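2-hydroxyisobutyryl-CoA synthetase (Aquincola tertiaricarbonis, PDB 6HDY) belongs to the ANL clan of AMP-binding enzymes, with an AMP-binding domain followed by the smaller C-terminal domain of that family. Local coordinates at residues A[30-35]-A[355-360]; A[317-322]-A[348-353]; A[146-151]-A[181-186]. One frame throughout, in Å; residues are numbered along the deposited sequence.

Contact 1: residues A[30-35]-A[355-360]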
loop_
_atom_site.group_PDB
_atom_site.type_symbol
_atom_site.label_atom_id
_atom_site.label_comp_id
_atom_site.label_asym_id
_atom_site.label_seq_id
_atom_site.Cartn_x
_atom_site.Cartn_y
_atom_site.Cartn_z
ATOM N N ASP A 30 17.567 -24.943 12.572
ATOM C CA ASP A 30 17.181 -26.351 12.385
ATOM C C ASP A 30 15.761 -26.716 12.856
ATOM O O ASP A 30 15.317 -27.806 12.547
ATOM C CB ASP A 30 18.219 -27.304 13.025
ATOM C CG ASP A 30 18.467 -27.197 14.529
ATOM O OD1 ASP A 30 17.768 -26.413 15.202
ATOM O OD2 ASP A 30 19.301 -27.955 15.037
ATOM N N SER A 31 15.031 -25.795 13.529
ATOM C CA SER A 31 13.673 -26.017 14.045
ATOM C C SER A 31 12.586 -25.841 12.978
ATOM O O SER A 31 12.599 -24.857 12.207
ATOM C CB SER A 31 13.385 -25.074 15.216
ATOM O OG SER A 31 12.189 -25.413 15.904
ATOM N N ARG A 32 11.616 -26.784 12.965
ATOM C CA ARG A 32 10.450 -26.733 12.083
ATOM C C ARG A 32 9.401 -25.723 12.639
ATOM O O ARG A 32 8.638 -25.091 11.867
ATOM C CB ARG A 32 9.823 -28.127 11.989
ATOM C CG ARG A 32 8.550 -28.176 11.152
ATOM C CD ARG A 32 7.968 -29.571 11.128
ATOM N NE ARG A 32 8.905 -30.494 10.495
ATOM C CZ ARG A 32 8.782 -31.813 10.499
ATOM N NH1 ARG A 32 9.686 -32.571 9.891
ATOM N NH2 ARG A 32 7.761 -32.389 11.128
ATOM N N TYR A 33 9.367 -25.610 13.986
ATOM C CA TYR A 33 8.396 -24.808 14.724
ATOM C C TYR A 33 8.997 -23.537 15.312
ATOM O O TYR A 33 10.127 -23.553 15.810
ATOM C CB TYR A 33 7.759 -25.647 15.851
ATOM C CG TYR A 33 7.575 -27.108 15.497
ATOM C CD1 TYR A 33 6.500 -27.529 14.715
ATOM C CD2 TYR A 33 8.470 -28.074 15.947
ATOM C CE1 TYR A 33 6.332 -28.869 14.375
ATOM C CE2 TYR A 33 8.296 -29.423 15.638
ATOM C CZ TYR A 33 7.227 -29.815 14.850
ATOM O OH TYR A 33 7.054 -31.140 14.539
ATOM N N TRP A 34 8.227 -22.434 15.249
ATOM C CA TRP A 34 8.582 -21.145 15.830
ATOM C C TRP A 34 8.436 -21.306 17.340
ATOM O O TRP A 34 9.358 -20.959 18.080
ATOM C CB TRP A 34 7.675 -20.025 15.281
ATOM C CG TRP A 34 7.954 -18.660 15.851
ATOM C CD1 TRP A 34 7.503 -18.159 17.036
ATOM C CD2 TRP A 34 8.648 -17.584 15.201
ATOM N NE1 TRP A 34 7.922 -16.855 17.193
ATOM C CE2 TRP A 34 8.621 -16.475 16.078
ATOM C CE3 TRP A 34 9.268 -17.437 13.945
ATOM C CZ2 TRP A 34 9.202 -15.245 15.750
ATOM C CZ3 TRP A 34 9.867 -16.225 13.636
ATOM C CH2 TRP A 34 9.842 -15.152 14.538
ATOM N N PHE A 35 7.291 -21.873 17.789
ATOM C CA PHE A 35 7.057 -22.162 19.202
ATOM C C PHE A 35 6.806 -23.669 19.374
ATOM O O PHE A 35 5.657 -24.105 19.288
ATOM C CB PHE A 35 5.925 -21.309 19.795
ATOM C CG PHE A 35 6.250 -19.845 20.005
ATOM C CD1 PHE A 35 7.489 -19.451 20.502
ATOM C CD2 PHE A 35 5.294 -18.861 19.756
ATOM C CE1 PHE A 35 7.765 -18.107 20.755
ATOM C CE2 PHE A 35 5.574 -17.516 19.991
ATOM C CZ PHE A 35 6.810 -17.144 20.486
ATOM N N CYS A 355 3.190 -32.375 9.783
ATOM C CA CYS A 355 4.149 -31.470 10.422
ATOM C C CYS A 355 4.334 -31.796 11.914
ATOM O O CYS A 355 5.347 -31.418 12.497
ATOM C CB CYS A 355 3.785 -30.002 10.197
ATOM S SG CYS A 355 2.250 -29.472 10.998
ATOM N N GLY A 356 3.385 -32.537 12.494
ATOM C CA GLY A 356 3.421 -32.903 13.906
ATOM C C GLY A 356 2.806 -31.873 14.842
ATOM O O GLY A 356 2.928 -31.996 16.064
ATOM N N ARG A 357 2.147 -30.841 14.286
ATOM C CA ARG A 357 1.442 -29.840 15.088
ATOM C C ARG A 357 0.116 -30.458 15.547
ATOM O O ARG A 357 -0.608 -31.077 14.746
ATOM C CB ARG A 357 1.245 -28.522 14.318
ATOM C CG ARG A 357 2.534 -27.687 14.237
ATOM C CD ARG A 357 2.400 -26.491 13.312
ATOM N NE ARG A 357 3.631 -25.701 13.249
ATOM C CZ ARG A 357 4.598 -25.857 12.347
ATOM N NH1 ARG A 357 5.654 -25.071 12.361
ATOM N NH2 ARG A 357 4.511 -26.806 11.425
ATOM N N THR A 358 -0.168 -30.347 16.848
ATOM C CA THR A 358 -1.359 -30.945 17.471
ATOM C C THR A 358 -2.596 -30.018 17.410
ATOM O O THR A 358 -3.207 -29.720 18.439
ATOM C CB THR A 358 -1.006 -31.312 18.905
ATOM O OG1 THR A 358 -0.474 -30.141 19.497
ATOM C CG2 THR A 358 0.006 -32.468 19.008
ATOM N N TYR A 359 -2.966 -29.579 16.197
ATOM C CA TYR A 359 -4.081 -28.662 15.955
ATOM C C TYR A 359 -5.199 -29.317 15.134
ATOM O O TYR A 359 -4.877 -30.130 14.253
ATOM C CB TYR A 359 -3.593 -27.449 15.117
ATOM C CG TYR A 359 -2.684 -26.449 15.802
ATOM C CD1 TYR A 359 -3.009 -25.917 17.048
ATOM C CD2 TYR A 359 -1.561 -25.946 15.155
ATOM C CE1 TYR A 359 -2.213 -24.941 17.649
ATOM C CE2 TYR A 359 -0.742 -24.993 15.760
ATOM C CZ TYR A 359 -1.063 -24.508 17.015
ATOM O OH TYR A 359 -0.238 -23.596 17.623
ATOM N N PRO A 360 -6.483 -28.851 15.274
ATOM C CA PRO A 360 -7.542 -29.312 14.354
ATOM C C PRO A 360 -7.216 -28.758 12.964
ATOM O O PRO A 360 -6.467 -27.774 12.839
ATOM C CB PRO A 360 -8.816 -28.652 14.900
ATOM C CG PRO A 360 -8.470 -28.225 16.290
ATOM C CD PRO A 360 -7.021 -27.862 16.223
HETATM O O HOH W 1 6.088 -22.337 13.053
#

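Contact 2: residues A[317-322]-A[348-353]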
loop_
_atom_site.group_PDB
_atom_site.type_symbol
_atom_site.label_atom_id
_atom_site.label_comp_id
_atom_site.label_asym_id
_atom_site.label_seq_id
_atom_site.Cartn_x
_atom_site.Cartn_y
_atom_site.Cartn_z
ATOM N N VAL A 317 -19.608 -28.832 15.905
ATOM C CA VAL A 317 -20.015 -30.051 15.198
ATOM C C VAL A 317 -18.904 -31.086 15.452
ATOM O O VAL A 317 -17.751 -30.667 15.657
ATOM C CB VAL A 317 -20.297 -29.851 13.672
ATOM C CG1 VAL A 317 -21.431 -28.863 13.438
ATOM C CG2 VAL A 317 -19.054 -29.447 12.880
ATOM N N PRO A 318 -19.182 -32.419 15.464
ATOM C CA PRO A 318 -18.085 -33.388 15.680
ATOM C C PRO A 318 -17.056 -33.320 14.553
ATOM O O PRO A 318 -17.388 -32.833 13.467
ATOM C CB PRO A 318 -18.806 -34.755 15.663
ATOM C CG PRO A 318 -20.239 -34.451 15.909
ATOM C CD PRO A 318 -20.472 -33.121 15.267
ATOM N N TYR A 319 -15.819 -33.802 14.796
ATOM C CA TYR A 319 -14.791 -33.843 13.752
ATOM C C TYR A 319 -15.223 -34.785 12.631
ATOM O O TYR A 319 -15.841 -35.819 12.887
ATOM C CB TYR A 319 -13.430 -34.231 14.325
ATOM C CG TYR A 319 -12.890 -33.235 15.326
ATOM C CD1 TYR A 319 -12.604 -31.920 14.952
ATOM C CD2 TYR A 319 -12.671 -33.598 16.650
ATOM C CE1 TYR A 319 -12.087 -31.001 15.869
ATOM C CE2 TYR A 319 -12.175 -32.685 17.578
ATOM C CZ TYR A 319 -11.880 -31.390 17.184
ATOM O OH TYR A 319 -11.363 -30.512 18.103
ATOM N N GLY A 320 -14.958 -34.387 11.397
ATOM C CA GLY A 320 -15.395 -35.135 10.223
ATOM C C GLY A 320 -16.685 -34.574 9.656
ATOM O O GLY A 320 -17.147 -35.023 8.606
ATOM N N GLN A 321 -17.275 -33.582 10.356
ATOM C CA GLN A 321 -18.514 -32.917 9.951
ATOM C C GLN A 321 -18.285 -31.452 9.515
ATOM O O GLN A 321 -17.299 -30.821 9.913
ATOM C CB GLN A 321 -19.598 -33.044 11.040
ATOM C CG GLN A 321 -21.040 -33.024 10.519
ATOM C CD GLN A 321 -21.246 -33.897 9.300
ATOM O OE1 GLN A 321 -21.073 -35.121 9.353
ATOM N NE2 GLN A 321 -21.582 -33.275 8.165
ATOM N N ARG A 322 -19.173 -30.959 8.627
ATOM C CA ARG A 322 -19.156 -29.606 8.069
ATOM C C ARG A 322 -19.896 -28.632 8.991
ATOM O O ARG A 322 -20.863 -29.013 9.654
ATOM C CB ARG A 322 -19.797 -29.590 6.667
ATOM C CG ARG A 322 -18.972 -30.240 5.557
ATOM C CD ARG A 322 -19.698 -30.170 4.218
ATOM N NE ARG A 322 -18.796 -30.435 3.089
ATOM C CZ ARG A 322 -18.954 -29.945 1.859
ATOM N NH1 ARG A 322 -18.080 -30.240 0.903
ATOM N NH2 ARG A 322 -19.979 -29.145 1.581
ATOM N N TRP A 348 -13.895 -29.776 9.455
ATOM C CA TRP A 348 -12.748 -29.889 10.349
ATOM C C TRP A 348 -12.573 -31.332 10.850
ATOM O O TRP A 348 -13.558 -32.053 11.035
ATOM C CB TRP A 348 -12.766 -28.836 11.500
ATOM C CG TRP A 348 -13.708 -29.047 12.672
ATOM C CD1 TRP A 348 -14.855 -29.795 12.705
ATOM C CD2 TRP A 348 -13.622 -28.391 13.944
ATOM N NE1 TRP A 348 -15.446 -29.700 13.945
ATOM C CE2 TRP A 348 -14.707 -28.849 14.727
ATOM C CE3 TRP A 348 -12.718 -27.463 14.507
ATOM C CZ2 TRP A 348 -14.930 -28.390 16.031
ATOM C CZ3 TRP A 348 -12.919 -27.046 15.809
ATOM C CH2 TRP A 348 -14.024 -27.493 16.552
ATOM N N THR A 349 -11.308 -31.755 10.999
ATOM C CA THR A 349 -10.923 -33.089 11.487
ATOM C C THR A 349 -9.854 -32.911 12.552
ATOM O O THR A 349 -9.289 -31.818 12.672
ATOM C CB THR A 349 -10.459 -34.006 10.336
ATOM O OG1 THR A 349 -9.411 -33.370 9.597
ATOM C CG2 THR A 349 -11.593 -34.414 9.414
ATOM N N ASN A 350 -9.624 -33.942 13.363
ATOM C CA ASN A 350 -8.622 -33.882 14.417
ATOM C C ASN A 350 -7.649 -35.072 14.377
ATOM O O ASN A 350 -7.219 -35.576 15.416
ATOM C CB ASN A 350 -9.258 -33.701 15.794
ATOM C CG ASN A 350 -8.309 -33.135 16.828
ATOM O OD1 ASN A 350 -7.366 -32.399 16.506
ATOM N ND2 ASN A 350 -8.515 -33.492 18.089
ATOM N N ASP A 351 -7.248 -35.468 13.175
ATOM C CA ASP A 351 -6.284 -36.554 13.017
ATOM C C ASP A 351 -4.865 -35.978 12.982
ATOM O O ASP A 351 -4.695 -34.782 12.760
ATOM C CB ASP A 351 -6.600 -37.368 11.761
ATOM C CG ASP A 351 -8.013 -37.905 11.770
ATOM O OD1 ASP A 351 -8.488 -38.314 12.856
ATOM O OD2 ASP A 351 -8.663 -37.877 10.705
ATOM N N GLU A 352 -3.856 -36.843 13.212
ATOM C CA GLU A 352 -2.421 -36.525 13.219
ATOM C C GLU A 352 -2.035 -35.720 11.965
ATOM O O GLU A 352 -2.526 -36.011 10.871
ATOM C CB GLU A 352 -1.623 -37.843 13.288
ATOM C CG GLU A 352 -0.230 -37.726 13.882
ATOM C CD GLU A 352 0.510 -39.041 14.057
ATOM O OE1 GLU A 352 0.630 -39.796 13.064
ATOM O OE2 GLU A 352 1.006 -39.296 15.180
ATOM N N ASN A 353 -1.184 -34.695 12.128
ATOM C CA ASN A 353 -0.753 -33.866 11.010
ATOM C C ASN A 353 0.671 -34.202 10.605
ATOM O O ASN A 353 1.483 -34.440 11.501
ATOM C CB ASN A 353 -0.897 -32.382 11.350
ATOM C CG ASN A 353 -2.325 -31.993 11.638
ATOM O OD1 ASN A 353 -3.206 -32.122 10.785
ATOM N ND2 ASN A 353 -2.587 -31.515 12.846
#

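Contact 3: residues A[146-151]-A[181-186]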
loop_
_atom_site.group_PDB
_atom_site.type_symbol
_atom_site.label_atom_id
_atom_site.label_comp_id
_atom_site.label_asym_id
_atom_site.label_seq_id
_atom_site.Cartn_x
_atom_site.Cartn_y
_atom_site.Cartn_z
ATOM N N ALA A 146 1.260 -8.010 18.242
ATOM C CA ALA A 146 0.705 -9.366 18.429
ATOM C C ALA A 146 0.430 -10.038 17.052
ATOM O O ALA A 146 0.737 -11.215 16.870
ATOM C CB ALA A 146 -0.571 -9.316 19.266
ATOM N N ILE A 147 -0.074 -9.265 16.082
ATOM C CA ILE A 147 -0.356 -9.734 14.712
ATOM C C ILE A 147 0.956 -10.066 13.954
ATOM O O ILE A 147 1.038 -11.111 13.310
ATOM C CB ILE A 147 -1.223 -8.680 13.931
ATOM C CG1 ILE A 147 -2.620 -8.524 14.575
ATOM C CG2 ILE A 147 -1.318 -9.051 12.418
ATOM C CD1 ILE A 147 -3.448 -7.257 14.159
ATOM N N ALA A 148 1.960 -9.157 14.013
ATOM C CA ALA A 148 3.246 -9.344 13.334
ATOM C C ALA A 148 3.980 -10.599 13.833
ATOM O O ALA A 148 4.530 -11.349 13.025
ATOM C CB ALA A 148 4.123 -8.112 13.511
ATOM N N ASN A 149 3.945 -10.844 15.147
ATOM C CA ASN A 149 4.569 -12.007 15.769
ATOM C C ASN A 149 3.854 -13.294 15.426
ATOM O O ASN A 149 4.518 -14.264 15.037
ATOM C CB ASN A 149 4.694 -11.819 17.266
ATOM C CG ASN A 149 5.839 -10.933 17.625
ATOM O OD1 ASN A 149 6.957 -11.397 17.802
ATOM N ND2 ASN A 149 5.600 -9.632 17.702
ATOM N N ALA A 150 2.504 -13.303 15.528
ATOM C CA ALA A 150 1.673 -14.449 15.145
ATOM C C ALA A 150 1.949 -14.789 13.703
ATOM O O ALA A 150 2.166 -15.947 13.399
ATOM C CB ALA A 150 0.205 -14.109 15.300
ATOM N N HIS A 151 1.992 -13.777 12.807
ATOM C CA HIS A 151 2.195 -14.040 11.375
ATOM C C HIS A 151 3.586 -14.527 11.035
ATOM O O HIS A 151 3.679 -15.391 10.179
ATOM C CB HIS A 151 1.797 -12.818 10.534
ATOM C CG HIS A 151 0.313 -12.686 10.423
ATOM N ND1 HIS A 151 -0.250 -11.718 9.668
ATOM C CD2 HIS A 151 -0.670 -13.441 10.971
ATOM C CE1 HIS A 151 -1.557 -11.895 9.762
ATOM N NE2 HIS A 151 -1.851 -12.922 10.529
ATOM N N ALA A 181 0.398 -9.709 5.963
ATOM C CA ALA A 181 1.521 -10.472 5.409
ATOM C C ALA A 181 2.816 -9.667 5.512
ATOM O O ALA A 181 3.885 -10.235 5.785
ATOM C CB ALA A 181 1.250 -10.867 3.961
ATOM N N LEU A 182 2.718 -8.344 5.296
ATOM C CA LEU A 182 3.867 -7.456 5.425
ATOM C C LEU A 182 4.432 -7.457 6.875
ATOM O O LEU A 182 5.654 -7.546 7.055
ATOM C CB LEU A 182 3.478 -6.033 4.988
ATOM C CG LEU A 182 4.457 -4.910 5.325
ATOM C CD1 LEU A 182 5.767 -5.071 4.559
ATOM C CD2 LEU A 182 3.836 -3.574 5.079
ATOM N N ALA A 183 3.537 -7.333 7.895
ATOM C CA ALA A 183 3.917 -7.297 9.317
ATOM C C ALA A 183 4.623 -8.585 9.735
ATOM O O ALA A 183 5.552 -8.532 10.528
ATOM C CB ALA A 183 2.707 -7.025 10.207
ATOM N N GLY A 184 4.184 -9.718 9.191
ATOM C CA GLY A 184 4.770 -11.033 9.440
ATOM C C GLY A 184 6.136 -11.143 8.809
ATOM O O GLY A 184 7.077 -11.606 9.451
ATOM N N ALA A 185 6.268 -10.675 7.556
ATOM C CA ALA A 185 7.545 -10.653 6.828
ATOM C C ALA A 185 8.579 -9.787 7.556
ATOM O O ALA A 185 9.717 -10.219 7.742
ATOM C CB ALA A 185 7.326 -10.153 5.400
ATOM N N GLU A 186 8.169 -8.594 8.016
ATOM C CA GLU A 186 9.006 -7.660 8.790
ATOM C C GLU A 186 9.517 -8.332 10.074
ATOM O O GLU A 186 10.731 -8.315 10.334
ATOM C CB GLU A 186 8.216 -6.377 9.143
ATOM C CG GLU A 186 7.962 -5.418 7.966
ATOM C CD GLU A 186 7.059 -4.215 8.218
ATOM O OE1 GLU A 186 6.375 -4.168 9.261
ATOM O OE2 GLU A 186 7.034 -3.305 7.365
#

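Contact 1: residues A[30-35]-A[355-360]
The ring of Tyr33 sets its edge over the guanidinium face of Arg357. Tyr33 CD1 lies 3.5 Å from Arg357 CZ, above the centre of the group. Ring and guanidinium planes stand 71° apart, and the two side chains slide past each other in opposite directions. The Arg357 chain is extended from CG to NE. At its head, Arg357 NH1 gives a weak bond to Arg32 O (3.0 Å), and one water accepts from both Arg357 NH1 and Trp34 N. Arg357 NH2 gives a long hydrogen bond to Cys355 SG (3.5 Å), which lies in the guanidinium plane. Arg357 NE forms a salt bridge with Glu39 of helix 36-40. Together with the ring over one face, these partners probably limit the rotation of the guanidinium.

The contact joins two loops of the AMP-binding enzyme fold: one just before helix 36-40, with Phe35 as its N-cap residue, the other between strands 340-347 and 361-362. Cys355 O takes two donors. Tyr33 OH gives a hydrogen bond to Cys355 O at 2.7 Å, in the carbonyl plane. Arg32 NH2 comes from above that plane, 2.9 Å from Cys355 O, in a fairly straight bond (156° at the hydrogen). Arg32 CB lies over the centre of one face of the Tyr33 ring. Gly356 follows with a positive phi of 87°, a backbone shape that suits glycine.

Contact 2: residues A[317-322]-A[348-353]
The indole of Trp348 has Tyr319 over one face and Val317 O at its edge. Tyr319 CE1 sits above the indole, 3.6 Å from Trp348 CE2. The edge of Tyr319 is turned to the face of Trp348, tilted, with planes at 50° and the centroids of the Tyr319 ring and the Trp348 five-membered ring 4.6 Å apart. One face of the Tyr319 ring takes Asn350 CB in a CH-pi contact, 3.5 Å from the ring centroid and almost on the normal. Asn350 and Tyr319 lie side by side, pointing the same way.

At the indole edge, Trp348 NE1 gives a hydrogen bond to Val317 O (3.0 Å). Val317 O is in the ring plane, whereas NE1 stands above the plane of the carbonyl. The Trp348 side chain also meets Val308 and Pro360. Gly320 N gives a straight hydrogen bond (179°) to Trp348 O at 2.7 Å. Thr349 CG2 touches Gly320 N at 3.9 Å.

Residues Pro318 to Gln321 form a type II beta turn, closed by Gln321 N to Pro318 O, with Gly320 in the third position. This turn links strands 315-316 and 322-329 of the antiparallel sheet, and Trp348 follows strand 340-347 of the same sheet.

Contact 3: residues A[146-151]-A[181-186]
Ala148 and Ala183 touch through their CB atoms, 3.8 Å apart, where the two helices cross. Ala183 CB points toward the helix of Ala148. Ala148 CB also lies against the backbone, 3.3 Å from Ala183 O. One turn further on, His151 directs its CB at Gly184, and His151 CB comes to 3.6 Å from Gly184 CA. Gly184 brings only its backbone to this point, and the two chains meet closely. The CA atoms of His151 and Gly184 are 4.4 Å apart. Ala148 O adds a contact at 3.6 Å from Gly184 CA.

Ile147 CG2 lies over one face of the His151 ring, offset toward the rim. Both ring nitrogens of His151 are hydrogen-bonded, ND1 to Gly180 O and NE2 to Met285 N. Phe284, which lines the (3S)-3-hydroxybutanoic acid pocket, meets the ring edge-to-face. The His151 side chain is about 7 Å from that ligand, consistent with a place behind the residues that line the pocket.

The short axes approach to 7.2 Å and cross at -71°. Small residues at the crossing permit this close approach of helices 141-157 and 176-187, beside the ligand pocket of the AMP-binding domain.

How the contacts relate
From the N terminus, contact 1 opens first, at the loop before helix 36-40, and closes last, at residues 355-360. Its loop encloses both other contacts. Contact 3 opens on helix 141-157 and closes on helix 176-187, next to the ligand pocket. Contact 2 follows in series, opening at 317-322 and closing at 348-353 beside the antiparallel sheet. Contacts 2 and 3 are far apart, with nearest atoms about 16 Å away. Contacts 1 and 2 touch through their second segments, where Asn353 ND2 probably bonds to Tyr359 O. Contact 1 thus ties the N-terminal part to the loop after strand 340-347.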